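V-type ATP synthase alpha chain (Nanoarchaeum equitans Kin4-M, PDB 5BN3) is the A subunit of an archaeal V/A-type ATP synthase, a P-loop nucleotide-binding protein modelled here with ADP and magnesium. Local coordinates at residues E28-I32 with P100-D104; I69-L75 with T107-K111. All coordinates share one frame; numbering follows the deposited sequence.

Overall arrangement
Contacts 1 and 2 both use the loop between helix 87-94 and strand 114-118. Residues 100-104 of this loop lean on the N-terminal beta-barrel domain, and residues 107-111 meet the end of strand 68-71. The loop thus links one contact to the other, and their centres lie about 20 Å apart. Along the chain the segments alternate: 28-32, 69-75, 100-104, 107-111. Contact 1 is partly buried and lies far out, its centre about 30 Å from the centre of the chain. Contact 2 is buried and nearer, at about 21 Å, and its Gly74 is about 13 Å from a magnesium ion. Neither contact includes any residue of the ADP pocket.

Contact 1: residues E28-I32 with P100-D104; sequences EEKLI and PKGID
Glu29 and Lys101 form a salt bridge across this contact. Their side chains cross at about a right angle. Glu29 sends an extended chain toward the loop, and its OE1 does the touching. Lys101 starts with CG between its backbone N and carbonyl carbon (chi1 71°). It runs out straight and then bends at the last torsion (chi4 71°), which turns NZ to the carboxylate. Lys101 NZ to Glu29 OE1 is modelled at 2.4 Å, very short, so the exact length is doubtful. Glu29 OE2 stays farther from Lys101 NZ, at 3.6 Å, so the grip is one-sided.

Next to the ion pair, Leu31 packs with one branch. Its CD2 lies 3.8 Å from Gly102 CA and 4.3 Å from Lys101 NZ. The backbones come close here, with Leu31 CA and Gly102 CA 5.1 Å apart. Gly102 turns with a positive phi (95°); having no side chain, it lets Leu31 CD2 lie against its CA. Lys30 and Leu31 form a G1 beta bulge at the start of strand 31-39. Glu49 bonds to Ile32 N and, weakly, to Gly102 N, and so ties the barrel to the loop.

The chemistry is one largely solvent-accessible ion pair beside a small apolar touch. Solvent probably weakens its electrostatic pull.

Contact 2: residues I69-L75 with T107-K111; sequences IELGPGL and TLDRK
The backbones of 69-75 and 107-111 approach most closely at Gly74 and Leu108, with CA atoms 5.1 Å apart, and more loosely at Glu70 and Thr107, at 6.4 Å. Glu70 is the polar centre. Its extended chain brings the carboxylate to Arg110, which comes from the opposite direction. Arg110 bends back at chi2 (-64°) and grips it end-on. Arg110 NH1 bonds to Glu70 OE1 at 2.9 Å and Arg110 NH2 to Glu70 OE2 at 2.6 Å. Both oxygens are met on the syn side and lie near the guanidinium plane, but the two flat groups are turned 35° apart. Leu108 N also gives a hydrogen bond to Glu70 OE1 (3.2 Å), nearly in line with the C-O bond and on the opposite face from Arg110 NH1. Three N-H bonds, two on OE1 and one on OE2, together hold the carboxylate in its rotation.

Leu108 fills the apolar side. Its CD1 rests on Glu70 CB, and its CD2 meets Leu75 CD2 at 3.7 Å. Thr107 points CG2 at Ile69 CD1 (3.9 Å) and Leu75, while its OG1 bonds to Gly84 O. Water 1 links Thr107 OG1 to Glu70 N. Water 4 joins Gly74 O to Asp109 N.

Asp109 OD1 accepts from Lys111 N in an Asx turn. A salt bridge from buried Glu70 to partly exposed Arg110, beside an apolar patch, ties the loop to strand 68-71. That strand pairs with 180-183, and its Ile69 and Leu71 touch helix 293-309. This is consistent with a place near the junction of the barrel-sandwich region and the nucleotide-binding domain of the alpha/beta ATP synthase family.

Contact 1: residues E28-I32 with P100-D104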
loop_
_atom_site.group_PDB
_atom_site.type_symbol
_atom_site.label_atom_id
_atom_site.label_comp_id
_atom_site.label_asym_id
_atom_site.label_seq_id
_atom_site.Cartn_x
_atom_site.Cartn_y
_atom_site.Cartn_z
ATOM N N GLU A 28 39.557 -23.333 -1.786
ATOM C CA GLU A 28 40.464 -24.397 -1.370
ATOM C C GLU A 28 39.744 -25.459 -0.548
ATOM O O GLU A 28 40.145 -26.623 -0.537
ATOM C CB GLU A 28 41.628 -23.822 -0.585
ATOM N N GLU A 29 38.683 -25.054 0.146
ATOM C CA GLU A 29 37.903 -25.988 0.950
ATOM C C GLU A 29 36.895 -26.759 0.103
ATOM O O GLU A 29 36.195 -27.640 0.609
ATOM C CB GLU A 29 37.204 -25.268 2.106
ATOM C CG GLU A 29 38.154 -24.773 3.186
ATOM C CD GLU A 29 37.475 -24.615 4.533
ATOM O OE1 GLU A 29 36.268 -24.926 4.631
ATOM O OE2 GLU A 29 38.146 -24.183 5.493
ATOM N N LYS A 30 36.830 -26.417 -1.183
ATOM C CA LYS A 30 36.013 -27.145 -2.155
ATOM C C LYS A 30 34.540 -27.252 -1.764
ATOM O O LYS A 30 34.015 -28.352 -1.578
ATOM C CB LYS A 30 36.593 -28.541 -2.399
ATOM C CG LYS A 30 37.989 -28.541 -3.006
ATOM C CD LYS A 30 38.485 -29.966 -3.193
ATOM C CE LYS A 30 39.474 -30.071 -4.342
ATOM N NZ LYS A 30 39.672 -31.488 -4.761
ATOM N N LEU A 31 33.880 -26.106 -1.648
ATOM C CA LEU A 31 32.462 -26.075 -1.320
ATOM C C LEU A 31 31.646 -26.403 -2.566
ATOM O O LEU A 31 31.972 -25.954 -3.667
ATOM C CB LEU A 31 32.076 -24.699 -0.775
ATOM C CG LEU A 31 32.982 -24.166 0.338
ATOM C CD1 LEU A 31 32.585 -22.757 0.745
ATOM C CD2 LEU A 31 32.945 -25.089 1.538
ATOM N N ILE A 32 30.595 -27.200 -2.394
ATOM C CA ILE A 32 29.736 -27.572 -3.512
ATOM C C ILE A 32 28.976 -26.357 -4.041
ATOM O O ILE A 32 28.320 -25.642 -3.281
ATOM C CB ILE A 32 28.727 -28.672 -3.123
ATOM C CG1 ILE A 32 29.451 -29.882 -2.525
ATOM C CG2 ILE A 32 27.900 -29.088 -4.330
ATOM C CD1 ILE A 32 30.417 -30.561 -3.479
ATOM N N PRO A 100 29.748 -29.388 9.713
ATOM C CA PRO A 100 30.943 -28.697 9.222
ATOM C C PRO A 100 30.685 -28.163 7.825
ATOM O O PRO A 100 29.855 -28.735 7.117
ATOM C CB PRO A 100 31.994 -29.817 9.136
ATOM C CG PRO A 100 31.353 -31.043 9.734
ATOM C CD PRO A 100 29.880 -30.849 9.614
ATOM N N LYS A 101 31.368 -27.094 7.431
ATOM C CA LYS A 101 31.268 -26.637 6.051
ATOM C C LYS A 101 32.275 -27.400 5.192
ATOM O O LYS A 101 33.438 -27.550 5.566
ATOM C CB LYS A 101 31.458 -25.114 5.939
ATOM C CG LYS A 101 32.874 -24.592 6.175
ATOM C CD LYS A 101 32.925 -23.067 6.083
ATOM C CE LYS A 101 34.359 -22.555 5.957
ATOM N NZ LYS A 101 34.950 -22.862 4.626
ATOM N N GLY A 102 31.812 -27.929 4.064
ATOM C CA GLY A 102 32.705 -28.584 3.126
ATOM C C GLY A 102 32.846 -30.093 3.240
ATOM O O GLY A 102 33.540 -30.702 2.426
ATOM N N ILE A 103 32.205 -30.709 4.231
ATOM C CA ILE A 103 32.273 -32.165 4.361
ATOM C C ILE A 103 31.560 -32.849 3.195
ATOM O O ILE A 103 30.455 -32.459 2.817
ATOM C CB ILE A 103 31.719 -32.676 5.727
ATOM C CG1 ILE A 103 32.003 -34.173 5.893
ATOM C CG2 ILE A 103 30.231 -32.385 5.875
ATOM C CD1 ILE A 103 31.681 -34.719 7.269
ATOM N N ASP A 104 32.203 -33.851 2.605
ATOM C CA ASP A 104 31.566 -34.602 1.530
ATOM C C ASP A 104 31.591 -36.103 1.795
ATOM O O ASP A 104 32.658 -36.710 1.908
ATOM C CB ASP A 104 32.196 -34.285 0.172
ATOM C CG ASP A 104 31.248 -34.558 -0.981
ATOM O OD1 ASP A 104 30.026 -34.358 -0.802
ATOM O OD2 ASP A 104 31.717 -34.974 -2.061
#

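Contact 2: residues I69-L75 with T107-K111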
loop_
_atom_site.group_PDB
_atom_site.type_symbol
_atom_site.label_atom_id
_atom_site.label_comp_id
_atom_site.label_asym_id
_atom_site.label_seq_id
_atom_site.Cartn_x
_atom_site.Cartn_y
_atom_site.Cartn_z
ATOM N N ILE A 69 21.584 -37.265 -7.400
ATOM C CA ILE A 69 21.308 -38.023 -6.186
ATOM C C ILE A 69 21.476 -39.514 -6.473
ATOM O O ILE A 69 21.116 -39.989 -7.554
ATOM C CB ILE A 69 19.880 -37.747 -5.654
ATOM C CG1 ILE A 69 19.592 -38.583 -4.405
ATOM C CG2 ILE A 69 18.838 -38.040 -6.721
ATOM C CD1 ILE A 69 20.526 -38.292 -3.252
ATOM N N GLU A 70 22.050 -40.241 -5.519
ATOM C CA GLU A 70 22.169 -41.689 -5.642
ATOM C C GLU A 70 20.841 -42.347 -5.294
ATOM O O GLU A 70 20.298 -42.135 -4.207
ATOM C CB GLU A 70 23.275 -42.222 -4.726
ATOM C CG GLU A 70 24.687 -41.861 -5.172
ATOM C CD GLU A 70 25.741 -42.276 -4.162
ATOM O OE1 GLU A 70 25.381 -42.892 -3.136
ATOM O OE2 GLU A 70 26.933 -41.980 -4.390
ATOM N N LEU A 71 20.320 -43.144 -6.222
ATOM C CA LEU A 71 19.044 -43.820 -6.025
ATOM C C LEU A 71 19.247 -45.326 -5.883
ATOM O O LEU A 71 19.627 -45.998 -6.840
ATOM C CB LEU A 71 18.112 -43.533 -7.202
ATOM C CG LEU A 71 17.827 -42.053 -7.473
ATOM C CD1 LEU A 71 17.120 -41.868 -8.806
ATOM C CD2 LEU A 71 16.996 -41.472 -6.346
ATOM N N GLY A 72 18.987 -45.848 -4.687
ATOM C CA GLY A 72 19.114 -47.271 -4.421
ATOM C C GLY A 72 18.851 -47.580 -2.961
ATOM O O GLY A 72 18.380 -46.714 -2.220
ATOM N N PRO A 73 19.143 -48.821 -2.539
ATOM C CA PRO A 73 18.992 -49.216 -1.135
ATOM C C PRO A 73 19.879 -48.371 -0.225
ATOM O O PRO A 73 21.043 -48.132 -0.558
ATOM C CB PRO A 73 19.476 -50.670 -1.129
ATOM C CG PRO A 73 19.246 -51.147 -2.526
ATOM C CD PRO A 73 19.535 -49.955 -3.394
ATOM N N GLY A 74 19.332 -47.921 0.902
ATOM C CA GLY A 74 20.079 -47.086 1.826
ATOM C C GLY A 74 19.418 -45.754 2.141
ATOM O O GLY A 74 19.884 -45.018 3.012
ATOM N N LEU A 75 18.332 -45.445 1.437
ATOM C CA LEU A 75 17.612 -44.189 1.638
ATOM C C LEU A 75 16.579 -44.309 2.755
ATOM O O LEU A 75 16.425 -43.400 3.572
ATOM C CB LEU A 75 16.914 -43.762 0.343
ATOM C CG LEU A 75 17.800 -43.384 -0.845
ATOM C CD1 LEU A 75 16.959 -43.147 -2.089
ATOM C CD2 LEU A 75 18.613 -42.147 -0.522
ATOM N N THR A 107 26.057 -40.605 -0.330
ATOM C CA THR A 107 24.677 -40.673 0.148
ATOM C C THR A 107 24.316 -42.042 0.715
ATOM O O THR A 107 23.803 -42.148 1.831
ATOM C CB THR A 107 23.687 -40.329 -0.986
ATOM O OG1 THR A 107 23.915 -38.984 -1.427
ATOM C CG2 THR A 107 22.247 -40.467 -0.511
ATOM N N LEU A 108 24.583 -43.086 -0.064
ATOM C CA LEU A 108 24.231 -44.448 0.321
ATOM C C LEU A 108 25.388 -45.147 1.036
ATOM O O LEU A 108 26.542 -45.052 0.606
ATOM C CB LEU A 108 23.807 -45.244 -0.916
ATOM C CG LEU A 108 22.674 -44.618 -1.735
ATOM C CD1 LEU A 108 22.404 -45.405 -3.008
ATOM C CD2 LEU A 108 21.421 -44.530 -0.896
ATOM N N ASP A 109 25.070 -45.840 2.129
ATOM C CA ASP A 109 26.062 -46.570 2.923
ATOM C C ASP A 109 26.826 -47.562 2.045
ATOM O O ASP A 109 26.223 -48.413 1.389
ATOM C CB ASP A 109 25.372 -47.299 4.084
ATOM C CG ASP A 109 26.344 -47.756 5.161
ATOM O OD1 ASP A 109 27.454 -48.222 4.825
ATOM O OD2 ASP A 109 25.994 -47.654 6.355
ATOM N N ARG A 110 28.151 -47.437 2.031
ATOM C CA ARG A 110 29.001 -48.220 1.134
ATOM C C ARG A 110 29.427 -49.562 1.725
ATOM O O ARG A 110 30.078 -50.362 1.051
ATOM C CB ARG A 110 30.248 -47.413 0.752
ATOM C CG ARG A 110 29.980 -46.178 -0.099
ATOM C CD ARG A 110 29.396 -46.556 -1.450
ATOM N NE ARG A 110 29.503 -45.477 -2.432
ATOM C CZ ARG A 110 28.546 -44.588 -2.681
ATOM N NH1 ARG A 110 27.400 -44.638 -2.017
ATOM N NH2 ARG A 110 28.738 -43.645 -3.593
ATOM N N LYS A 111 29.061 -49.806 2.980
ATOM C CA LYS A 111 29.491 -51.017 3.678
ATOM C C LYS A 111 28.341 -51.958 4.020
ATOM O O LYS A 111 28.550 -53.155 4.218
ATOM C CB LYS A 111 30.271 -50.654 4.944
ATOM C CG LYS A 111 31.650 -50.086 4.668
ATOM C CD LYS A 111 32.320 -49.604 5.942
ATOM C CE LYS A 111 33.772 -49.246 5.686
ATOM N NZ LYS A 111 34.551 -50.427 5.217
HETATM O O HOH W 1 23.991 -38.556 -3.880
HETATM O O HOH W 2 26.904 -39.743 -2.967
HETATM O O HOH W 3 23.442 -48.969 1.281
HETATM O O HOH W 4 22.607 -45.430 3.430
#